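Local coordinates for protein glycosyltransferase (Rickettsia africae, PDB 7MI0) that probably transfers sugar units from an activated donor to an acceptor, as a GT-B-type glycosyltransferase related to family 4, at residues Ala311-Val316 / Ile364-Arg369; Val184-Phe189 / Thr371-Phe376; His51-Ile56 / Glu69-Ile74. One frame throughout, in Å; residues are numbered along the deposited sequence.

Contact 1: residues Ala311-Val316 / Ile364-Arg369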
loop_
_atom_site.group_PDB
_atom_site.type_symbol
_atom_site.label_atom_id
_atom_site.label_comp_id
_atom_site.label_asym_id
_atom_site.label_seq_id
_atom_site.Cartn_x
_atom_site.Cartn_y
_atom_site.Cartn_z
ATOM N N ALA A 311 -0.992 13.277 3.328
ATOM C CA ALA A 311 -1.665 13.429 4.613
ATOM C C ALA A 311 -0.878 14.334 5.556
ATOM O O ALA A 311 -1.471 15.030 6.391
ATOM C CB ALA A 311 -1.885 12.060 5.255
ATOM N N MET A 312 0.446 14.351 5.434
ATOM C CA MET A 312 1.294 15.114 6.331
ATOM C C MET A 312 1.560 16.531 5.836
ATOM O O MET A 312 2.440 17.207 6.384
ATOM C CB MET A 312 2.613 14.372 6.554
ATOM C CG MET A 312 2.462 13.056 7.299
ATOM S SD MET A 312 1.680 13.211 8.921
ATOM C CE MET A 312 2.871 14.235 9.781
ATOM N N LYS A 313 0.820 16.991 4.822
ATOM C CA LYS A 313 0.909 18.370 4.314
ATOM C C LYS A 313 2.297 18.673 3.745
ATOM O O LYS A 313 2.883 19.726 4.005
ATOM C CB LYS A 313 0.531 19.396 5.396
ATOM C CG LYS A 313 -0.933 19.392 5.821
ATOM C CD LYS A 313 -1.203 20.416 6.924
ATOM C CE LYS A 313 -2.699 20.677 7.107
ATOM N NZ LYS A 313 -2.996 21.691 8.159
ATOM N N LYS A 314 2.816 17.749 2.941
ATOM C CA LYS A 314 4.142 17.878 2.354
ATOM C C LYS A 314 4.055 18.103 0.848
ATOM O O LYS A 314 3.034 17.840 0.212
ATOM C CB LYS A 314 4.987 16.633 2.647
ATOM C CG LYS A 314 5.138 16.343 4.124
ATOM C CD LYS A 314 5.739 17.541 4.846
ATOM C CE LYS A 314 5.607 17.390 6.353
ATOM N NZ LYS A 314 6.369 18.421 7.104
ATOM N N LEU A 315 5.146 18.608 0.279
ATOM C CA LEU A 315 5.286 18.634 -1.170
ATOM C C LEU A 315 5.719 17.251 -1.634
ATOM O O LEU A 315 6.758 16.741 -1.197
ATOM C CB LEU A 315 6.293 19.695 -1.602
ATOM C CG LEU A 315 5.889 21.149 -1.354
ATOM C CD1 LEU A 315 6.914 22.087 -1.971
ATOM C CD2 LEU A 315 4.485 21.435 -1.891
ATOM N N VAL A 316 4.922 16.639 -2.506
ATOM C CA VAL A 316 5.085 15.242 -2.894
ATOM C C VAL A 316 5.454 15.172 -4.370
ATOM O O VAL A 316 4.803 15.802 -5.213
ATOM C CB VAL A 316 3.809 14.428 -2.615
ATOM C CG1 VAL A 316 3.825 13.136 -3.411
ATOM C CG2 VAL A 316 3.679 14.144 -1.122
ATOM N N ILE A 364 -0.636 24.184 -1.862
ATOM C CA ILE A 364 -0.524 22.794 -2.285
ATOM C C ILE A 364 -0.476 21.864 -1.079
ATOM O O ILE A 364 -1.093 20.791 -1.079
ATOM C CB ILE A 364 0.715 22.615 -3.177
ATOM C CG1 ILE A 364 0.593 23.487 -4.427
ATOM C CG2 ILE A 364 0.915 21.145 -3.509
ATOM C CD1 ILE A 364 1.766 23.370 -5.363
ATOM N N GLN A 365 0.267 22.248 -0.038
ATOM C CA GLN A 365 0.366 21.401 1.146
ATOM C C GLN A 365 -0.990 21.239 1.823
ATOM O O GLN A 365 -1.385 20.123 2.185
ATOM C CB GLN A 365 1.397 21.978 2.109
ATOM C CG GLN A 365 2.808 21.846 1.594
ATOM C CD GLN A 365 3.801 22.657 2.382
ATOM O OE1 GLN A 365 3.430 23.457 3.247
ATOM N NE2 GLN A 365 5.081 22.462 2.087
ATOM N N GLU A 366 -1.720 22.346 1.997
ATOM C CA GLU A 366 -3.071 22.264 2.544
ATOM C C GLU A 366 -3.967 21.416 1.650
ATOM O O GLU A 366 -4.685 20.532 2.129
ATOM C CB GLU A 366 -3.660 23.662 2.715
ATOM C CG GLU A 366 -2.967 24.526 3.758
ATOM C CD GLU A 366 -3.054 23.944 5.154
ATOM O OE1 GLU A 366 -4.067 23.277 5.463
ATOM O OE2 GLU A 366 -2.104 24.155 5.941
ATOM N N ALA A 367 -3.926 21.668 0.338
ATOM C CA ALA A 367 -4.761 20.915 -0.592
ATOM C C ALA A 367 -4.443 19.429 -0.555
ATOM O O ALA A 367 -5.325 18.601 -0.807
ATOM C CB ALA A 367 -4.587 21.456 -2.010
ATOM N N ALA A 368 -3.195 19.075 -0.239
ATOM C CA ALA A 368 -2.789 17.675 -0.259
ATOM C C ALA A 368 -3.452 16.893 0.868
ATOM O O ALA A 368 -3.990 15.804 0.645
ATOM C CB ALA A 368 -1.264 17.567 -0.174
ATOM N N ARG A 369 -3.426 17.427 2.090
ATOM C CA ARG A 369 -4.117 16.736 3.169
ATOM C C ARG A 369 -5.628 16.784 2.983
ATOM O O ARG A 369 -6.327 15.833 3.357
ATOM C CB ARG A 369 -3.736 17.317 4.526
ATOM C CG ARG A 369 -4.461 16.620 5.668
ATOM C CD ARG A 369 -3.978 17.037 7.034
ATOM N NE ARG A 369 -4.823 16.457 8.068
ATOM C CZ ARG A 369 -4.625 15.265 8.610
ATOM N NH1 ARG A 369 -3.590 14.516 8.265
ATOM N NH2 ARG A 369 -5.485 14.813 9.518
#
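Residues 311-316 leave the end of helix 304-311, turn at K313 and enter strand 315-319, passing over helical residues 364-369 in the reverse sense, so that A311 lies by R369 and K313 by Q365, the CA atoms of each pair 4.4 Å apart. M312 is the first residue beyond the helix; K313 has left-handed helical backbone angles, and its CA makes a CA-H...O contact with Q365 O (3.6 Å). R369 carries the main polar link: CG is anti to the backbone N (chi1 179°) and the chain stays extended to NE, so that NH1 reaches A311 O at 2.9 Å, N-H...O angle 164°. The oxygen lies in the guanidinium plane, while NH1 stands 31° above the carbonyl plane. NH1 also donates to F189 O and NH2 to C186 O, so three carbonyls probably fix the group's rotation. K313, extended beyond CG, crosses the arginine's aliphatic stem obliquely, K313 CG to R369 CB being 3.7 Å. Its NZ then forms a weakly bonded salt bridge to both carboxylate oxygens of E366 (NZ to OE1, 3.3 Å), whose chain bends at chi2 to bring them there. The CB and CG of Q365 lie against the carbonyl oxygen of K313, and its NE2 beside L315 CG. At the strand end L315 CD2 meets I364 CG2 at 3.9 Å, the two side chains crossing at about a right angle. L315 also packs on C352 and I355 of helix 342-355, M312 on I283 and Y286 of helix 282-287, and A368 on Q310 of helix 304-311; helix 359-375 thus covers the entry to strand 315-319, which lies between strands 291-294 and 335-337 in the second sheet.

Contact 2: residues Val184-Phe189 / Thr371-Phe376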
loop_
_atom_site.group_PDB
_atom_site.type_symbol
_atom_site.label_atom_id
_atom_site.label_comp_id
_atom_site.label_asym_id
_atom_site.label_seq_id
_atom_site.Cartn_x
_atom_site.Cartn_y
_atom_site.Cartn_z
ATOM N N VAL A 184 -5.303 6.093 4.026
ATOM C CA VAL A 184 -4.293 6.436 5.019
ATOM C C VAL A 184 -5.007 6.859 6.294
ATOM O O VAL A 184 -5.995 7.601 6.248
ATOM C CB VAL A 184 -3.352 7.546 4.506
ATOM C CG1 VAL A 184 -2.628 8.220 5.654
ATOM C CG2 VAL A 184 -2.349 6.954 3.562
ATOM N N ASN A 185 -4.523 6.366 7.430
ATOM C CA ASN A 185 -5.091 6.710 8.730
ATOM C C ASN A 185 -4.815 8.180 9.008
ATOM O O ASN A 185 -3.730 8.543 9.464
ATOM C CB ASN A 185 -4.495 5.822 9.814
ATOM C CG ASN A 185 -5.219 5.948 11.134
ATOM O OD1 ASN A 185 -5.791 6.990 11.447
ATOM N ND2 ASN A 185 -5.208 4.875 11.917
ATOM N N CYS A 186 -5.801 9.037 8.742
ATOM C CA CYS A 186 -5.611 10.468 8.944
ATOM C C CYS A 186 -5.608 10.859 10.411
ATOM O O CYS A 186 -5.297 12.015 10.732
ATOM C CB CYS A 186 -6.685 11.241 8.195
ATOM S SG CYS A 186 -6.396 11.194 6.440
ATOM N N ASP A 187 -5.950 9.931 11.303
ATOM C CA ASP A 187 -5.809 10.195 12.724
ATOM C C ASP A 187 -4.375 9.957 13.182
ATOM O O ASP A 187 -3.862 10.703 14.022
ATOM C CB ASP A 187 -6.803 9.341 13.509
ATOM C CG ASP A 187 -8.213 9.922 13.489
ATOM O OD1 ASP A 187 -8.360 11.138 13.739
ATOM O OD2 ASP A 187 -9.175 9.171 13.218
ATOM N N TYR A 188 -3.706 8.943 12.630
ATOM C CA TYR A 188 -2.299 8.721 12.956
ATOM C C TYR A 188 -1.404 9.694 12.194
ATOM O O TYR A 188 -0.605 10.418 12.793
ATOM C CB TYR A 188 -1.900 7.272 12.658
ATOM C CG TYR A 188 -0.428 6.986 12.898
ATOM C CD1 TYR A 188 0.028 6.606 14.154
ATOM C CD2 TYR A 188 0.503 7.101 11.870
ATOM C CE1 TYR A 188 1.371 6.350 14.380
ATOM C CE2 TYR A 188 1.845 6.853 12.088
ATOM C CZ TYR A 188 2.273 6.476 13.347
ATOM O OH TYR A 188 3.609 6.221 13.571
ATOM N N PHE A 189 -1.515 9.715 10.865
ATOM C CA PHE A 189 -0.794 10.687 10.042
ATOM C C PHE A 189 -1.540 12.016 10.116
ATOM O O PHE A 189 -2.349 12.369 9.254
ATOM C CB PHE A 189 -0.655 10.192 8.610
ATOM C CG PHE A 189 0.236 8.994 8.471
ATOM C CD1 PHE A 189 1.603 9.147 8.294
ATOM C CD2 PHE A 189 -0.290 7.714 8.523
ATOM C CE1 PHE A 189 2.427 8.044 8.172
ATOM C CE2 PHE A 189 0.532 6.607 8.402
ATOM C CZ PHE A 189 1.891 6.777 8.226
ATOM N N THR A 371 -7.277 16.541 0.158
ATOM C CA THR A 371 -7.724 15.514 -0.772
ATOM C C THR A 371 -7.630 14.124 -0.158
ATOM O O THR A 371 -8.415 13.241 -0.515
ATOM C CB THR A 371 -6.939 15.590 -2.084
ATOM O OG1 THR A 371 -7.620 14.821 -3.082
ATOM C CG2 THR A 371 -5.521 15.053 -1.918
ATOM N N VAL A 372 -6.707 13.916 0.784
ATOM C CA VAL A 372 -6.613 12.615 1.434
ATOM C C VAL A 372 -7.783 12.414 2.389
ATOM O O VAL A 372 -8.330 11.310 2.500
ATOM C CB VAL A 372 -5.254 12.471 2.142
ATOM C CG1 VAL A 372 -5.203 11.182 2.945
ATOM C CG2 VAL A 372 -4.139 12.474 1.120
ATOM N N ILE A 373 -8.202 13.479 3.074
ATOM C CA ILE A 373 -9.343 13.382 3.979
ATOM C C ILE A 373 -10.634 13.174 3.204
ATOM O O ILE A 373 -11.531 12.454 3.660
ATOM C CB ILE A 373 -9.401 14.637 4.867
ATOM C CG1 ILE A 373 -8.318 14.559 5.931
ATOM C CG2 ILE A 373 -10.773 14.813 5.515
ATOM C CD1 ILE A 373 -8.267 15.769 6.774
ATOM N N ASN A 374 -10.737 13.766 2.014
ATOM C CA ASN A 374 -11.962 13.721 1.227
ATOM C C ASN A 374 -12.093 12.464 0.378
ATOM O O ASN A 374 -13.218 12.103 0.010
ATOM C CB ASN A 374 -12.038 14.945 0.314
ATOM C CG ASN A 374 -12.477 16.198 1.047
ATOM O OD1 ASN A 374 -11.746 16.735 1.878
ATOM N ND2 ASN A 374 -13.677 16.677 0.732
ATOM N N ASN A 375 -10.981 11.799 0.045
ATOM C CA ASN A 375 -10.999 10.740 -0.965
ATOM C C ASN A 375 -10.137 9.532 -0.646
ATOM O O ASN A 375 -10.388 8.467 -1.221
ATOM C CB ASN A 375 -10.556 11.288 -2.326
ATOM C CG ASN A 375 -11.215 12.608 -2.673
ATOM O OD1 ASN A 375 -10.549 13.643 -2.742
ATOM N ND2 ASN A 375 -12.528 12.582 -2.889
ATOM N N PHE A 376 -9.125 9.635 0.221
ATOM C CA PHE A 376 -8.170 8.547 0.406
ATOM C C PHE A 376 -7.894 8.278 1.881
ATOM O O PHE A 376 -6.780 7.896 2.251
ATOM C CB PHE A 376 -6.872 8.844 -0.342
ATOM C CG PHE A 376 -7.083 9.206 -1.777
ATOM C CD1 PHE A 376 -7.559 8.264 -2.676
ATOM C CD2 PHE A 376 -6.812 10.488 -2.233
ATOM C CE1 PHE A 376 -7.760 8.592 -4.006
ATOM C CE2 PHE A 376 -7.012 10.827 -3.565
ATOM C CZ PHE A 376 -7.483 9.877 -4.454
#
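C186, the residue most buried by this contact, meets the helix with its sulfur alone. SG is anti to the carbonyl carbon (chi1 -73°) and touches two successive residues, lying 3.7 Å from V372 CG1 and 3.9 Å from I373 CG1. V372 presents that methyl because it is set anti to the backbone N (chi1 174°). The same CG1 faces V184, 4.4 Å from V184 CB, and so lies against both loop residues. V184 adds the one hydrogen bond between the segments: its N donates to F376 O at 2.9 Å, with the donor in the plane of the carbonyl. The loop behind C186 is shaped by N185, whose OD1 accepts from D187 N in an Asx turn (2.9 Å) and also from Y188 N. V184 and F376 both pack on I307 of helix 304-311, and V184 has a further backbone bond to L378. The loop follows the last strand of the first sheet, and helix 359-375 belongs to the second half of the chain, next to the final helix 378-393. This meeting of the linker after the first sheet with the C-terminal helices is consistent with the hinge region of a GT-B fold.

Contact 3: residues His51-Ile56 / Glu69-Ile74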
loop_
_atom_site.group_PDB
_atom_site.type_symbol
_atom_site.label_atom_id
_atom_site.label_comp_id
_atom_site.label_asym_id
_atom_site.label_seq_id
_atom_site.Cartn_x
_atom_site.Cartn_y
_atom_site.Cartn_z
ATOM N N HIS A 51 -19.597 -6.967 14.060
ATOM C CA HIS A 51 -19.439 -8.092 13.154
ATOM C C HIS A 51 -18.321 -8.997 13.660
ATOM O O HIS A 51 -17.549 -8.635 14.547
ATOM C CB HIS A 51 -19.146 -7.614 11.730
ATOM C CG HIS A 51 -20.200 -6.715 11.165
ATOM N ND1 HIS A 51 -21.496 -7.131 10.953
ATOM C CD2 HIS A 51 -20.153 -5.419 10.774
ATOM C CE1 HIS A 51 -22.203 -6.132 10.455
ATOM N NE2 HIS A 51 -21.411 -5.082 10.336
ATOM N N THR A 52 -18.238 -10.194 13.086
ATOM C CA THR A 52 -17.278 -11.182 13.565
ATOM C C THR A 52 -16.208 -11.422 12.512
ATOM O O THR A 52 -16.476 -12.069 11.488
ATOM C CB THR A 52 -17.979 -12.495 13.927
ATOM O OG1 THR A 52 -18.841 -12.285 15.055
ATOM C CG2 THR A 52 -16.952 -13.561 14.270
ATOM N N PRO A 53 -14.995 -10.910 12.700
ATOM C CA PRO A 53 -13.913 -11.216 11.763
ATOM C C PRO A 53 -13.176 -12.481 12.165
ATOM O O PRO A 53 -12.987 -12.782 13.346
ATOM C CB PRO A 53 -13.003 -9.988 11.883
ATOM C CG PRO A 53 -13.169 -9.565 13.294
ATOM C CD PRO A 53 -14.604 -9.874 13.670
ATOM N N ILE A 54 -12.783 -13.237 11.149
ATOM C CA ILE A 54 -11.916 -14.396 11.295
ATOM C C ILE A 54 -10.859 -14.296 10.209
ATOM O O ILE A 54 -11.160 -13.901 9.077
ATOM C CB ILE A 54 -12.696 -15.723 11.188
ATOM C CG1 ILE A 54 -13.770 -15.811 12.277
ATOM C CG2 ILE A 54 -11.754 -16.916 11.285
ATOM C CD1 ILE A 54 -14.605 -17.077 12.204
ATOM N N ILE A 55 -9.619 -14.628 10.554
ATOM C CA ILE A 55 -8.517 -14.561 9.604
ATOM C C ILE A 55 -7.816 -15.914 9.567
ATOM O O ILE A 55 -7.322 -16.394 10.594
ATOM C CB ILE A 55 -7.526 -13.439 9.951
ATOM C CG1 ILE A 55 -8.199 -12.082 9.747
ATOM C CG2 ILE A 55 -6.277 -13.541 9.087
ATOM C CD1 ILE A 55 -7.393 -10.925 10.270
ATOM N N ILE A 56 -7.788 -16.526 8.390
ATOM C CA ILE A 56 -6.952 -17.688 8.133
ATOM C C ILE A 56 -5.650 -17.206 7.507
ATOM O O ILE A 56 -5.658 -16.488 6.500
ATOM C CB ILE A 56 -7.668 -18.697 7.220
ATOM C CG1 ILE A 56 -8.806 -19.381 7.973
ATOM C CG2 ILE A 56 -6.693 -19.740 6.711
ATOM C CD1 ILE A 56 -9.595 -20.351 7.119
ATOM N N GLU A 69 -4.975 -7.347 18.932
ATOM C CA GLU A 69 -6.302 -6.819 18.648
ATOM C C GLU A 69 -7.410 -7.822 18.942
ATOM O O GLU A 69 -8.579 -7.531 18.670
ATOM C CB GLU A 69 -6.387 -6.364 17.189
ATOM C CG GLU A 69 -5.364 -5.319 16.798
ATOM C CD GLU A 69 -5.733 -3.939 17.286
ATOM O OE1 GLU A 69 -6.751 -3.812 18.001
ATOM O OE2 GLU A 69 -5.010 -2.978 16.944
ATOM N N ASP A 70 -7.070 -8.986 19.485
ATOM C CA ASP A 70 -8.036 -10.016 19.867
ATOM C C ASP A 70 -8.975 -10.361 18.709
ATOM O O ASP A 70 -10.194 -10.199 18.782
ATOM C CB ASP A 70 -8.824 -9.593 21.110
ATOM C CG ASP A 70 -9.492 -10.769 21.799
ATOM O OD1 ASP A 70 -9.322 -11.918 21.328
ATOM O OD2 ASP A 70 -10.184 -10.546 22.816
ATOM N N ILE A 71 -8.376 -10.856 17.631
ATOM C CA ILE A 71 -9.094 -11.262 16.430
ATOM C C ILE A 71 -8.847 -12.746 16.216
ATOM O O ILE A 71 -7.694 -13.191 16.203
ATOM C CB ILE A 71 -8.643 -10.442 15.208
ATOM C CG1 ILE A 71 -8.963 -8.962 15.432
ATOM C CG2 ILE A 71 -9.291 -10.972 13.930
ATOM C CD1 ILE A 71 -8.192 -8.023 14.532
ATOM N N LEU A 72 -9.925 -13.511 16.057
ATOM C CA LEU A 72 -9.798 -14.957 15.933
ATOM C C LEU A 72 -9.005 -15.323 14.687
ATOM O O LEU A 72 -9.443 -15.055 13.565
ATOM C CB LEU A 72 -11.178 -15.604 15.884
ATOM C CG LEU A 72 -11.108 -17.124 15.731
ATOM C CD1 LEU A 72 -10.702 -17.785 17.048
ATOM C CD2 LEU A 72 -12.422 -17.690 15.209
ATOM N N HIS A 73 -7.840 -15.941 14.883
ATOM C CA HIS A 73 -6.970 -16.359 13.791
ATOM C C HIS A 73 -6.856 -17.875 13.768
ATOM O O HIS A 73 -6.775 -18.516 14.819
ATOM C CB HIS A 73 -5.570 -15.745 13.915
ATOM C CG HIS A 73 -4.547 -16.395 13.034
ATOM N ND1 HIS A 73 -3.663 -17.346 13.498
ATOM C CD2 HIS A 73 -4.277 -16.242 11.716
ATOM C CE1 HIS A 73 -2.890 -17.747 12.505
ATOM N NE2 HIS A 73 -3.241 -17.091 11.413
ATOM N N ILE A 74 -6.842 -18.438 12.563
ATOM C CA ILE A 74 -6.689 -19.872 12.343
ATOM C C ILE A 74 -5.472 -20.078 11.456
ATOM O O ILE A 74 -5.469 -19.652 10.294
ATOM C CB ILE A 74 -7.938 -20.487 11.696
ATOM C CG1 ILE A 74 -9.116 -20.444 12.668
ATOM C CG2 ILE A 74 -7.655 -21.907 11.235
ATOM C CD1 ILE A 74 -10.440 -20.758 12.025
#
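Strand 52-56 and the short strand 72-74 run parallel, their axes 4.7 Å apart and crossed by -24°. I55 bonds on both sides of H73: its N donates to L72 O at 3.0 Å, and its O accepts from I74 N at 2.9 Å, both bonds close to straight. I54, I56, L72 and I74 point to one face of the sheet. There L72, with CG anti to the backbone N (chi1 179°), lays CD2 alongside the I54 chain, 3.7 Å from I54 CG1 and nearly as close to its CD1; the two side chains lie side by side and point the same way. I74 leans back so that its CD1 meets I54 CG2 at 4.1 Å, while I56 CG1 rides beside I74 CB. The resulting ridge of methyls fits against Y100 and I96 of helix 83-100. On the face of I55 and H73, I71 CG2 is a bump set between two neighbours, 4.1 Å from I55 CD1 and 4.2 Å from P53 CG. Helix 35-48 closes over this group, with A43 on I71, T39 on I55 and K47 on P53, and L66 of helix 62-68 packs on both I55 and H73. The motif is a beta-alpha-beta crossover, strand 52-57, helix 62-68 and strand 72-75, which ends one border of the seven-stranded parallel sheet in the Rossmann-like N-terminal domain of a GT-B fold.

How the contacts relate
Contacts 1 and 2 share helix 359-375 and touch, their centres about 11 Å apart: M312 SD packs on F189, and A311 N lies near V372 CG2. Contact 3 stands apart, its centre about 35 Å from that of contact 1 and about 25 Å from that of contact 2, at the edge of the other sheet. Chemistry follows place. The buried 51-56/69-74 pair relies on strand bonds and branched aliphatics; the partly buried 311-316/364-369 pair adds charged groups and carbonyl-guanidinium bonds; the smallest, 184-189/371-376, pairs one backbone hydrogen bond with apolar packing of the C186 sulfur at the junction between the two halves of the chain.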